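Succinate-acetate/proton symporter SatP (Escherichia coli K-12, PDB 5ZUG) forms a hexameric membrane channel for acetate and probably carries acetate and succinate, as a symporter with protons. Local coordinates at residues A[31-36]-A[155-160]. Sequence-based numbering, arbitrary orientation.
Sequences VGYFAL and AGWIGL
Where helix 12-31 gives way to the loop leading to helix 38-58, the nearest CA atoms of 31-36 and 155-160 are those of Val31 and Gly156, 4.7 Å apart, and no hydrogen bond joins the two segments. Glycine is what permits this approach: a CB on Gly156 would point at segment 31-36 and collide with Val31 N. The valine side chain packs against the Gly156 backbone and the indole of Trp157. Val31 CG2, anti to the carbonyl carbon, rests 3.5 Å from Gly156 C. The same methyl lies over one face of the indole, 3.3 Å from the centroid of the five-membered ring of Trp157 and 10° off the ring normal, a CH-pi contact. Val31 CG1 is anti to the backbone N (chi1 156°). It sits beyond the rim of the six-membered ring, beside the CE2-CZ2 bond, with Val31 CG1 3.5 Å from Trp157 CZ2; both methyls thus touch the indole, but only CG2 lies over the five-membered ring. Leu160, one turn on from Gly156, brings CD1 to 3.9 Å from Val31 CG2 and touches the same face of the ring near its rim. An alanine in place of Val31 would lose both methyls and would probably leave the indole less firmly held against the loop. Past Gly32, the first residue to leave helical angles, with positive phi (119°), Tyr33 turns back toward Trp157, and Tyr33 OH meets the indole edge in the ring plane, 3.7 Å from Trp157 CH2. Further along the loop, Phe34 stacks on Phe100 of a second subunit, so that this region also borders a subunit interface of the hexamer. Such an approach at a glycine is consistent with the close, glycine-permitted helix contacts common in polytopic membrane proteins, here joining the end of helix 12-31 to helix 149-179 in a GPR1/FUN34/yaaH-family helical bundle.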
loop_
_atom_site.group_PDB
_atom_site.type_symbol
_atom_site.label_atom_id
_atom_site.label_comp_id
_atom_site.label_asym_id
_atom_site.label_seq_id
_atom_site.Cartn_x
_atom_site.Cartn_y
_atom_site.Cartn_z
ATOM N N VAL A 31 9.611 10.615 31.981
ATOM C CA VAL A 31 9.787 11.508 33.121
ATOM C C VAL A 31 8.795 11.189 34.227
ATOM O O VAL A 31 9.094 11.377 35.408
ATOM C CB VAL A 31 9.693 12.974 32.647
ATOM C CG1 VAL A 31 9.279 13.892 33.761
ATOM C CG2 VAL A 31 11.048 13.409 32.134
ATOM N N GLY A 32 7.602 10.728 33.877
ATOM C CA GLY A 32 6.622 10.334 34.873
ATOM C C GLY A 32 5.333 11.130 34.825
ATOM O O GLY A 32 4.418 10.835 35.596
ATOM N N TYR A 33 5.196 12.156 33.987
ATOM C CA TYR A 33 3.971 12.944 34.026
ATOM C C TYR A 33 2.746 12.129 33.653
ATOM O O TYR A 33 1.668 12.354 34.206
ATOM C CB TYR A 33 4.087 14.157 33.102
ATOM C CG TYR A 33 4.974 15.263 33.613
ATOM C CD1 TYR A 33 5.837 15.057 34.681
ATOM C CD2 TYR A 33 4.945 16.522 33.024
ATOM C CE1 TYR A 33 6.643 16.074 35.154
ATOM C CE2 TYR A 33 5.749 17.541 33.485
ATOM C CZ TYR A 33 6.598 17.311 34.545
ATOM O OH TYR A 33 7.396 18.326 35.006
ATOM N N PHE A 34 2.890 11.168 32.750
ATOM C CA PHE A 34 1.748 10.478 32.170
ATOM C C PHE A 34 2.100 9.009 31.958
ATOM O O PHE A 34 3.267 8.601 32.037
ATOM C CB PHE A 34 1.335 11.115 30.832
ATOM C CG PHE A 34 1.039 12.601 30.904
ATOM C CD1 PHE A 34 -0.199 13.070 31.329
ATOM C CD2 PHE A 34 2.008 13.531 30.519
ATOM C CE1 PHE A 34 -0.466 14.438 31.369
ATOM C CE2 PHE A 34 1.746 14.901 30.566
ATOM C CZ PHE A 34 0.503 15.348 30.987
ATOM N N ALA A 35 1.070 8.205 31.710
ATOM C CA ALA A 35 1.268 6.812 31.342
ATOM C C ALA A 35 1.537 6.692 29.844
ATOM O O ALA A 35 1.270 7.610 29.051
ATOM C CB ALA A 35 0.042 5.969 31.705
ATOM N N LEU A 36 2.036 5.517 29.449
ATOM C CA LEU A 36 2.240 5.283 28.035
ATOM C C LEU A 36 0.869 5.127 27.389
ATOM O O LEU A 36 0.412 4.013 27.103
ATOM C CB LEU A 36 3.153 4.069 27.787
ATOM C CG LEU A 36 3.992 4.256 26.506
ATOM C CD1 LEU A 36 5.231 3.376 26.519
ATOM C CD2 LEU A 36 3.148 4.028 25.245
ATOM N N ALA A 155 16.741 9.777 31.707
ATOM C CA ALA A 155 16.667 9.618 30.258
ATOM C C ALA A 155 15.483 10.386 29.689
ATOM O O ALA A 155 15.548 10.899 28.570
ATOM C CB ALA A 155 16.565 8.138 29.892
ATOM N N GLY A 156 14.370 10.418 30.425
ATOM C CA GLY A 156 13.209 11.184 29.989
ATOM C C GLY A 156 13.499 12.653 29.741
ATOM O O GLY A 156 13.086 13.211 28.723
ATOM N N TRP A 157 14.222 13.301 30.661
ATOM C CA TRP A 157 14.544 14.718 30.481
ATOM C C TRP A 157 15.506 14.931 29.308
ATOM O O TRP A 157 15.356 15.887 28.532
ATOM C CB TRP A 157 15.116 15.292 31.776
ATOM C CG TRP A 157 14.050 15.431 32.778
ATOM C CD1 TRP A 157 13.820 14.605 33.843
ATOM C CD2 TRP A 157 12.991 16.400 32.778
ATOM N NE1 TRP A 157 12.691 15.015 34.522
ATOM C CE2 TRP A 157 12.162 16.115 33.891
ATOM C CE3 TRP A 157 12.666 17.482 31.956
ATOM C CZ2 TRP A 157 11.022 16.878 34.200
ATOM C CZ3 TRP A 157 11.533 18.239 32.264
ATOM C CH2 TRP A 157 10.727 17.930 33.378
ATOM N N ILE A 158 16.486 14.041 29.142
ATOM C CA ILE A 158 17.337 14.137 27.963
ATOM C C ILE A 158 16.508 13.953 26.700
ATOM O O ILE A 158 16.717 14.644 25.698
ATOM C CB ILE A 158 18.488 13.117 28.050
ATOM C CG1 ILE A 158 19.400 13.491 29.215
ATOM C CG2 ILE A 158 19.245 12.999 26.711
ATOM C CD1 ILE A 158 20.678 12.728 29.271
ATOM N N GLY A 159 15.530 13.043 26.743
ATOM C CA GLY A 159 14.675 12.817 25.589
ATOM C C GLY A 159 13.807 14.015 25.249
ATOM O O GLY A 159 13.527 14.274 24.074
ATOM N N LEU A 160 13.315 14.726 26.269
ATOM C CA LEU A 160 12.535 15.932 25.998
ATOM C C LEU A 160 13.374 16.964 25.252
ATOM O O LEU A 160 12.887 17.617 24.318
ATOM C CB LEU A 160 11.986 16.524 27.295
ATOM C CG LEU A 160 10.928 15.684 28.005
ATOM C CD1 LEU A 160 10.707 16.156 29.431
ATOM C CD2 LEU A 160 9.632 15.660 27.219
#